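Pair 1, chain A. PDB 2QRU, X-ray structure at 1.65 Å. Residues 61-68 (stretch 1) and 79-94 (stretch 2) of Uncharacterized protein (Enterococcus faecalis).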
# COMPACT_ATOMS: atom_id res chain seq x y z
N VAL A 61 -7.59 -0.85 -13.20
CA VAL A 61 -6.63 -0.96 -12.10
C VAL A 61 -5.21 -0.78 -12.63
O VAL A 61 -4.82 -1.41 -13.61
CB VAL A 61 -6.77 -2.31 -11.35
CG1 VAL A 61 -5.71 -2.42 -10.26
CG2 VAL A 61 -8.17 -2.43 -10.73
N LEU A 62 -4.46 0.08 -11.95
CA LEU A 62 -3.05 0.33 -12.28
C LEU A 62 -2.23 -0.13 -11.08
O LEU A 62 -2.15 0.59 -10.09
CB LEU A 62 -2.83 1.82 -12.57
CG LEU A 62 -3.78 2.40 -13.64
CD1 LEU A 62 -3.65 3.90 -13.74
CD2 LEU A 62 -3.55 1.74 -15.00
N ALA A 63 -1.67 -1.33 -11.15
CA ALA A 63 -0.92 -1.90 -10.04
C ALA A 63 0.54 -1.49 -10.21
O ALA A 63 1.17 -1.86 -11.19
CB ALA A 63 -1.07 -3.43 -10.02
N LEU A 64 1.06 -0.72 -9.26
CA LEU A 64 2.27 0.07 -9.53
C LEU A 64 3.51 -0.38 -8.74
O LEU A 64 3.41 -0.72 -7.55
CB LEU A 64 1.96 1.57 -9.22
CG LEU A 64 2.95 2.65 -9.64
CD1 LEU A 64 3.19 2.62 -11.17
CD2 LEU A 64 2.49 4.07 -9.18
N ASP A 65 4.68 -0.37 -9.39
CA ASP A 65 5.94 -0.64 -8.68
C ASP A 65 6.30 0.52 -7.76
O ASP A 65 6.07 1.69 -8.10
CB ASP A 65 7.11 -0.74 -9.66
CG ASP A 65 7.14 -2.03 -10.49
OD1 ASP A 65 6.42 -3.01 -10.21
OD2 ASP A 65 7.93 -2.04 -11.45
N TYR A 66 6.97 0.20 -6.65
CA TYR A 66 7.70 1.21 -5.91
C TYR A 66 9.04 0.65 -5.40
O TYR A 66 9.23 -0.57 -5.30
CB TYR A 66 6.81 1.79 -4.81
CG TYR A 66 6.27 0.78 -3.81
CD1 TYR A 66 7.08 0.30 -2.75
CD2 TYR A 66 4.93 0.30 -3.90
CE1 TYR A 66 6.60 -0.60 -1.81
CE2 TYR A 66 4.43 -0.59 -2.94
CZ TYR A 66 5.25 -1.03 -1.90
OH TYR A 66 4.75 -1.88 -0.94
N LEU A 67 9.99 1.54 -5.13
CA LEU A 67 11.31 1.11 -4.69
C LEU A 67 11.26 0.47 -3.29
O LEU A 67 10.38 0.82 -2.46
CB LEU A 67 12.29 2.30 -4.71
CG LEU A 67 12.62 2.79 -6.13
CD1 LEU A 67 13.42 4.07 -6.03
CD2 LEU A 67 13.39 1.73 -6.96
N LEU A 68 12.20 -0.44 -3.03
CA LEU A 68 12.20 -1.20 -1.78
C LEU A 68 13.46 -0.93 -0.98
O LEU A 68 14.55 -0.76 -1.54
CB LEU A 68 12.07 -2.70 -2.03
CG LEU A 68 10.83 -3.15 -2.83
CD1 LEU A 68 10.92 -4.63 -3.11
CD2 LEU A 68 9.53 -2.79 -2.07
N ARG A 79 9.58 10.03 -2.48
CA ARG A 79 9.83 10.99 -3.55
C ARG A 79 9.63 10.34 -4.93
O ARG A 79 8.97 10.90 -5.82
CB ARG A 79 11.29 11.50 -3.44
CG ARG A 79 11.69 12.59 -4.39
CD ARG A 79 13.02 13.21 -3.89
NE ARG A 79 12.98 13.36 -2.43
CZ ARG A 79 13.83 12.82 -1.55
NH1 ARG A 79 14.89 12.11 -1.95
NH2 ARG A 79 13.64 13.03 -0.24
N THR A 80 10.22 9.16 -5.10
CA THR A 80 10.11 8.39 -6.36
C THR A 80 8.65 8.00 -6.65
O THR A 80 8.23 8.00 -7.80
CB THR A 80 11.06 7.19 -6.35
OG1 THR A 80 12.41 7.68 -6.26
CG2 THR A 80 10.92 6.38 -7.65
N LEU A 81 7.88 7.70 -5.60
CA LEU A 81 6.47 7.33 -5.79
C LEU A 81 5.70 8.53 -6.38
O LEU A 81 4.90 8.37 -7.31
CB LEU A 81 5.87 6.83 -4.48
CG LEU A 81 4.39 6.45 -4.54
CD1 LEU A 81 4.08 5.42 -5.63
CD2 LEU A 81 3.90 5.97 -3.14
N THR A 82 5.99 9.74 -5.89
CA THR A 82 5.35 10.94 -6.42
C THR A 82 5.74 11.11 -7.89
O THR A 82 4.86 11.25 -8.75
CB THR A 82 5.76 12.18 -5.63
OG1 THR A 82 5.42 12.00 -4.25
CG2 THR A 82 5.03 13.41 -6.17
N GLU A 83 7.03 11.00 -8.17
CA GLU A 83 7.53 11.04 -9.56
C GLU A 83 6.78 10.04 -10.44
O GLU A 83 6.34 10.37 -11.57
CB GLU A 83 9.03 10.73 -9.63
CG GLU A 83 9.54 10.78 -11.09
CD GLU A 83 10.99 10.30 -11.28
OE1 GLU A 83 11.45 9.42 -10.51
OE2 GLU A 83 11.65 10.80 -12.25
N THR A 84 6.69 8.81 -9.94
CA THR A 84 6.08 7.70 -10.68
C THR A 84 4.61 7.99 -10.95
O THR A 84 4.11 7.77 -12.07
CB THR A 84 6.23 6.37 -9.91
OG1 THR A 84 7.63 6.14 -9.66
CG2 THR A 84 5.68 5.22 -10.75
N PHE A 85 3.92 8.52 -9.93
CA PHE A 85 2.51 8.85 -10.14
C PHE A 85 2.35 9.92 -11.21
O PHE A 85 1.48 9.82 -12.07
CB PHE A 85 1.80 9.31 -8.87
CG PHE A 85 0.34 9.52 -9.09
CD1 PHE A 85 -0.55 8.45 -8.92
CD2 PHE A 85 -0.14 10.74 -9.59
CE1 PHE A 85 -1.92 8.62 -9.20
CE2 PHE A 85 -1.53 10.90 -9.86
CZ PHE A 85 -2.39 9.86 -9.67
N GLN A 86 3.20 10.95 -11.15
CA GLN A 86 3.14 12.01 -12.13
C GLN A 86 3.32 11.48 -13.57
O GLN A 86 2.56 11.86 -14.46
CB GLN A 86 4.16 13.11 -11.82
CG GLN A 86 3.80 13.90 -10.58
CD GLN A 86 4.78 15.05 -10.41
OE1 GLN A 86 5.85 14.89 -9.83
NE2 GLN A 86 4.44 16.21 -10.97
N LEU A 87 4.28 10.57 -13.77
CA LEU A 87 4.47 9.92 -15.09
C LEU A 87 3.25 9.07 -15.47
O LEU A 87 2.81 9.07 -16.62
CB LEU A 87 5.73 9.05 -15.09
CG LEU A 87 7.05 9.79 -14.89
CD1 LEU A 87 8.19 8.81 -14.59
CD2 LEU A 87 7.39 10.72 -16.08
N LEU A 88 2.73 8.33 -14.49
CA LEU A 88 1.54 7.48 -14.71
C LEU A 88 0.33 8.32 -15.12
O LEU A 88 -0.49 7.93 -15.98
CB LEU A 88 1.24 6.67 -13.43
CG LEU A 88 0.09 5.65 -13.54
CD1 LEU A 88 0.51 4.42 -14.42
CD2 LEU A 88 -0.30 5.25 -12.12
N ASN A 89 0.21 9.49 -14.51
CA ASN A 89 -0.83 10.43 -14.88
C ASN A 89 -0.58 11.01 -16.28
O ASN A 89 -1.53 11.19 -17.04
CB ASN A 89 -0.91 11.56 -13.87
CG ASN A 89 -2.09 12.48 -14.14
OD1 ASN A 89 -3.23 12.03 -14.24
ND2 ASN A 89 -1.81 13.77 -14.27
N GLU A 90 0.68 11.28 -16.60
CA GLU A 90 1.03 11.79 -17.94
C GLU A 90 0.58 10.86 -19.04
O GLU A 90 0.03 11.29 -20.07
CB GLU A 90 2.55 11.93 -18.06
CG GLU A 90 2.98 13.29 -18.39
CD GLU A 90 3.15 14.10 -17.15
OE1 GLU A 90 4.31 14.20 -16.68
OE2 GLU A 90 2.11 14.58 -16.62
N GLU A 91 0.85 9.58 -18.82
CA GLU A 91 0.79 8.57 -19.86
C GLU A 91 -0.58 7.90 -19.94
O GLU A 91 -1.11 7.66 -21.04
CB GLU A 91 1.89 7.54 -19.62
CG GLU A 91 1.97 6.45 -20.64
CD GLU A 91 2.26 6.98 -22.05
OE1 GLU A 91 2.86 8.07 -22.17
OE2 GLU A 91 1.87 6.29 -23.02
N ILE A 92 -1.15 7.60 -18.78
CA ILE A 92 -2.34 6.75 -18.70
C ILE A 92 -3.57 7.46 -18.11
O ILE A 92 -4.61 7.55 -18.79
CB ILE A 92 -2.04 5.44 -17.94
CG1 ILE A 92 -0.96 4.64 -18.67
CG2 ILE A 92 -3.33 4.60 -17.73
CD1 ILE A 92 -0.41 3.49 -17.86
N ILE A 93 -3.49 7.94 -16.87
CA ILE A 93 -4.67 8.53 -16.23
C ILE A 93 -5.11 9.79 -16.96
O ILE A 93 -6.31 10.05 -17.11
CB ILE A 93 -4.46 8.81 -14.70
CG1 ILE A 93 -4.03 7.53 -13.98
CG2 ILE A 93 -5.73 9.39 -14.10
CD1 ILE A 93 -3.49 7.74 -12.52
N GLN A 94 -4.13 10.56 -17.43
CA GLN A 94 -4.36 11.79 -18.21
C GLN A 94 -5.39 12.72 -17.59
O GLN A 94 -6.30 13.22 -18.28
CB GLN A 94 -4.70 11.47 -19.67
CG GLN A 94 -3.67 10.63 -20.38
CD GLN A 94 -4.10 10.31 -21.81
OE1 GLN A 94 -4.76 11.12 -22.46
NE2 GLN A 94 -3.74 9.13 -22.29
O HOH W 1 7.15 4.19 -7.44

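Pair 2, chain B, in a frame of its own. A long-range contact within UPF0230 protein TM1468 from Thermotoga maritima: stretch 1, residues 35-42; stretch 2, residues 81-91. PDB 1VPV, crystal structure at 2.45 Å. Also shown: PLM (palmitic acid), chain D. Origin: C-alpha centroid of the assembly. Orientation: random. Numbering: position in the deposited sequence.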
# COMPACT_ATOMS: atom_id res chain seq x y z
N ILE B 35 -5.73 -8.63 10.53
CA ILE B 35 -5.87 -8.16 9.18
C ILE B 35 -5.40 -9.30 8.25
O ILE B 35 -4.32 -9.85 8.43
CB ILE B 35 -5.01 -6.92 8.93
CG1 ILE B 35 -5.48 -5.74 9.79
CG2 ILE B 35 -5.00 -6.54 7.45
CD1 ILE B 35 -4.48 -4.60 9.82
N ASP B 36 -6.23 -9.63 7.26
CA ASP B 36 -5.94 -10.63 6.27
C ASP B 36 -5.61 -9.91 4.97
O ASP B 36 -6.03 -8.77 4.76
CB ASP B 36 -7.19 -11.48 6.07
CG ASP B 36 -6.91 -12.84 5.43
OD1 ASP B 36 -5.74 -13.17 5.12
OD2 ASP B 36 -7.91 -13.58 5.25
N SER B 37 -4.89 -10.61 4.10
CA SER B 37 -4.47 -10.11 2.81
C SER B 37 -5.04 -10.99 1.68
O SER B 37 -4.84 -12.20 1.68
CB SER B 37 -2.93 -10.09 2.74
OG SER B 37 -2.51 -9.31 1.64
N ILE B 38 -5.76 -10.39 0.73
CA ILE B 38 -6.27 -11.16 -0.41
C ILE B 38 -5.36 -10.94 -1.62
O ILE B 38 -5.09 -9.82 -1.98
CB ILE B 38 -7.76 -10.84 -0.77
CG1 ILE B 38 -8.18 -11.65 -1.98
CG2 ILE B 38 -8.00 -9.34 -1.01
CD1 ILE B 38 -9.68 -11.56 -2.26
N PRO B 39 -4.85 -12.04 -2.22
CA PRO B 39 -3.88 -11.89 -3.31
C PRO B 39 -4.46 -11.34 -4.61
O PRO B 39 -5.51 -11.78 -5.07
CB PRO B 39 -3.37 -13.33 -3.55
CG PRO B 39 -3.99 -14.19 -2.50
CD PRO B 39 -5.13 -13.45 -1.90
N LEU B 40 -3.75 -10.39 -5.21
CA LEU B 40 -3.92 -10.15 -6.62
C LEU B 40 -2.98 -11.12 -7.37
O LEU B 40 -2.26 -11.91 -6.75
CB LEU B 40 -3.60 -8.69 -6.97
CG LEU B 40 -4.72 -7.68 -6.78
CD1 LEU B 40 -4.98 -7.43 -5.28
CD2 LEU B 40 -4.40 -6.38 -7.49
N TYR B 41 -3.00 -11.04 -8.70
CA TYR B 41 -2.27 -11.96 -9.55
C TYR B 41 -1.23 -11.29 -10.44
O TYR B 41 -1.39 -10.14 -10.87
CB TYR B 41 -3.22 -12.77 -10.40
CG TYR B 41 -4.25 -13.51 -9.61
CD1 TYR B 41 -3.95 -14.72 -9.01
CD2 TYR B 41 -5.55 -13.02 -9.49
CE1 TYR B 41 -4.89 -15.41 -8.26
CE2 TYR B 41 -6.53 -13.72 -8.76
CZ TYR B 41 -6.19 -14.91 -8.15
OH TYR B 41 -7.14 -15.59 -7.42
N VAL B 42 -0.19 -12.05 -10.69
CA VAL B 42 0.92 -11.67 -11.53
C VAL B 42 0.95 -12.69 -12.69
O VAL B 42 1.04 -13.90 -12.46
CB VAL B 42 2.24 -11.67 -10.71
CG1 VAL B 42 3.45 -11.58 -11.61
CG2 VAL B 42 2.24 -10.54 -9.75
N GLU B 81 -15.42 -13.78 -7.21
CA GLU B 81 -15.45 -15.07 -6.52
C GLU B 81 -14.40 -15.17 -5.41
O GLU B 81 -14.70 -15.69 -4.33
CB GLU B 81 -15.27 -16.21 -7.53
CG GLU B 81 -15.38 -17.62 -6.97
N ASP B 82 -13.18 -14.71 -5.68
CA ASP B 82 -12.09 -14.74 -4.69
C ASP B 82 -12.51 -13.97 -3.45
O ASP B 82 -12.22 -14.38 -2.31
CB ASP B 82 -10.83 -14.08 -5.24
CG ASP B 82 -10.07 -14.95 -6.25
OD1 ASP B 82 -10.33 -16.15 -6.38
OD2 ASP B 82 -9.14 -14.43 -6.91
N PHE B 83 -13.17 -12.83 -3.67
CA PHE B 83 -13.73 -12.05 -2.57
C PHE B 83 -14.88 -12.78 -1.83
O PHE B 83 -14.90 -12.76 -0.58
CB PHE B 83 -14.19 -10.66 -3.03
CG PHE B 83 -13.08 -9.63 -3.04
CD1 PHE B 83 -12.62 -9.09 -1.86
CD2 PHE B 83 -12.51 -9.19 -4.24
CE1 PHE B 83 -11.56 -8.15 -1.85
CE2 PHE B 83 -11.50 -8.24 -4.25
CZ PHE B 83 -11.01 -7.72 -3.06
N LYS B 84 -15.84 -13.35 -2.59
CA LYS B 84 -16.95 -14.11 -2.01
C LYS B 84 -16.43 -15.19 -1.08
O LYS B 84 -16.91 -15.34 0.04
CB LYS B 84 -17.79 -14.82 -3.08
CG LYS B 84 -19.05 -14.14 -3.52
CD LYS B 84 -19.95 -15.09 -4.33
CE LYS B 84 -20.58 -16.23 -3.48
NZ LYS B 84 -21.66 -17.01 -4.18
N LYS B 85 -15.47 -15.97 -1.55
CA LYS B 85 -14.96 -17.09 -0.76
C LYS B 85 -14.38 -16.63 0.58
O LYS B 85 -14.71 -17.18 1.61
CB LYS B 85 -13.97 -17.95 -1.56
CG LYS B 85 -14.66 -18.75 -2.69
CD LYS B 85 -13.74 -19.70 -3.45
N ARG B 86 -13.54 -15.60 0.56
CA ARG B 86 -13.03 -15.01 1.80
C ARG B 86 -14.17 -14.53 2.72
O ARG B 86 -14.16 -14.85 3.92
CB ARG B 86 -12.08 -13.83 1.54
CG ARG B 86 -10.82 -14.17 0.76
CD ARG B 86 -9.56 -14.14 1.61
NE ARG B 86 -8.40 -14.67 0.87
CZ ARG B 86 -7.16 -14.73 1.34
NH1 ARG B 86 -6.87 -14.29 2.55
NH2 ARG B 86 -6.19 -15.22 0.59
N TYR B 87 -15.12 -13.78 2.18
CA TYR B 87 -16.24 -13.25 2.99
C TYR B 87 -16.96 -14.38 3.73
O TYR B 87 -17.24 -14.28 4.93
CB TYR B 87 -17.28 -12.50 2.12
CG TYR B 87 -16.77 -11.25 1.42
CD1 TYR B 87 -15.59 -10.62 1.79
CD2 TYR B 87 -17.52 -10.66 0.39
CE1 TYR B 87 -15.15 -9.46 1.16
CE2 TYR B 87 -17.09 -9.48 -0.24
CZ TYR B 87 -15.91 -8.90 0.13
OH TYR B 87 -15.48 -7.75 -0.49
N LEU B 88 -17.28 -15.44 2.99
CA LEU B 88 -17.95 -16.61 3.52
C LEU B 88 -17.11 -17.34 4.55
O LEU B 88 -17.65 -17.84 5.53
CB LEU B 88 -18.31 -17.57 2.41
CG LEU B 88 -19.37 -17.03 1.47
CD1 LEU B 88 -19.52 -18.00 0.30
CD2 LEU B 88 -20.72 -16.82 2.19
N LYS B 89 -15.79 -17.41 4.33
CA LYS B 89 -14.92 -18.01 5.32
C LYS B 89 -14.97 -17.24 6.63
O LYS B 89 -15.02 -17.84 7.71
CB LYS B 89 -13.49 -18.12 4.81
CG LYS B 89 -12.46 -18.56 5.86
CD LYS B 89 -11.05 -18.57 5.21
CE LYS B 89 -10.01 -17.79 6.02
NZ LYS B 89 -9.66 -18.49 7.28
N TYR B 90 -14.98 -15.91 6.55
CA TYR B 90 -15.11 -15.07 7.74
C TYR B 90 -16.44 -15.30 8.44
O TYR B 90 -16.48 -15.36 9.67
CB TYR B 90 -14.92 -13.60 7.41
CG TYR B 90 -13.61 -13.30 6.70
CD1 TYR B 90 -12.45 -14.02 6.97
CD2 TYR B 90 -13.54 -12.30 5.76
CE1 TYR B 90 -11.25 -13.71 6.31
CE2 TYR B 90 -12.36 -12.00 5.10
CZ TYR B 90 -11.23 -12.71 5.37
OH TYR B 90 -10.08 -12.39 4.67
N LYS B 91 -17.50 -15.49 7.66
CA LYS B 91 -18.81 -15.78 8.21
C LYS B 91 -18.86 -17.08 9.00
O LYS B 91 -19.38 -17.11 10.12
CB LYS B 91 -19.81 -15.88 7.06
CG LYS B 91 -21.24 -16.18 7.46
CD LYS B 91 -22.15 -15.88 6.28
CE LYS B 91 -23.44 -16.67 6.35
NZ LYS B 91 -24.10 -16.45 7.66
C1 PLM D . -4.31 -4.66 -10.69
O1 PLM D . -5.56 -4.52 -10.55
O2 PLM D . -3.82 -5.32 -11.66
C2 PLM D . -3.41 -4.03 -9.65
C3 PLM D . -2.80 -2.74 -10.17
C4 PLM D . -1.79 -2.21 -9.16
C5 PLM D . -1.13 -0.96 -9.73
C6 PLM D . -0.10 -0.37 -8.79
C7 PLM D . 0.51 0.92 -9.33
C8 PLM D . 1.80 1.26 -8.58
C9 PLM D . 1.52 1.80 -7.20
CA PLM D . 2.79 2.07 -6.42
CB PLM D . 2.48 2.76 -5.10
CC PLM D . 3.71 2.76 -4.20
CD PLM D . 3.50 3.59 -2.92
CE PLM D . 4.62 3.41 -1.92
CF PLM D . 4.52 4.37 -0.74
CG PLM D . 3.58 3.85 0.36
O HOH W 2 -7.28 -13.95 -4.57

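Both pairs lay a short strand, and the loop that follows it, across a helix that runs back in nearly the opposite direction. The strand and helix axes make an angle of 147° in pair 1 and 156° in pair 2, with closest approaches of 11.3 and 10.5 Å, and 14 central residues superpose with an RMSD of 0.8 Å. The buried areas are also alike, 454 and 430 Å². Strand alternation sets the pattern in each: A:Leu62 and A:Leu64, matched by B:Asp36 and B:Ile38, point toward the helix, while A:Ala63 and its counterpart B:Ser37 point away.

The closest backbone match lies on the helix, where A:Leu88 and B:Arg86 have CA atoms only 0.2 Å apart after superposition, yet their chemistry differs completely. In pair 1, A:Leu88 CD2 packs 4.0 Å from A:Leu62 CD1 and 4.2 Å from A:Leu64 CD2, so one methyl group touches both inward-facing strand residues. A:Leu62 extends this apolar layer along the helix, with its CD2 4.0 Å from A:Ile92 CG2 and its CD1 3.7 Å from A:Ile93 CG1. In pair 2 the position of A:Leu62 is taken by B:Asp36, and the interaction becomes polar. B:Asp36 OD2 forms a salt bridge with B:Arg86 NH1 at 3.0 Å and accepts a hydrogen bond from B:Tyr90 OH at 2.5 Å; B:Tyr90 matches A:Ile92. The carboxylate oxygen lies at the edge of the guanidinium, near its plane, whereas B:Ile38 CA lies over one guanidinium face.

The matched positions A:Leu64 and B:Ile38 remain apolar and pack on the same two matched helix positions, A:Thr84 and A:Leu88 in pair 1, B:Asp82 and B:Arg86 in pair 2. A:Leu64 CD1 lies 3.6 Å from A:Thr84 CG2, and its CD2 reaches A:Leu81 CD1 at 4.1 Å; B:Ile38 CD1 lies 4.1 Å from B:Asp82 CB. B:Ile38 also places CD1 over the face of the B:Phe83 ring, 3.8 Å from its centroid and 9° off the normal, a CH-pi contact. The corresponding A:Phe85 makes no contact with its strand.

On the helix, A:Thr84 and B:Asp82 occupy matching positions, and each receives a water that links it to a carbonyl of the loop after the strand. Water 1 donates to A:Asp65 O at 2.8 Å and A:Thr84 OG1 at 3.0 Å; water 2 donates to B:Pro39 O at 2.8 Å and, weakly, to B:Asp82 OD2 at 3.0 Å. Pair 2 adds a direct link: B:Tyr41 OH donates a very short hydrogen bond, 2.4 Å, to B:Asp82 OD2. Its counterpart A:Leu67 offers only carbon, packing CD1 3.8 Å from A:Thr80 OG1. Pair 1 thus has no direct hydrogen bond between its stretches.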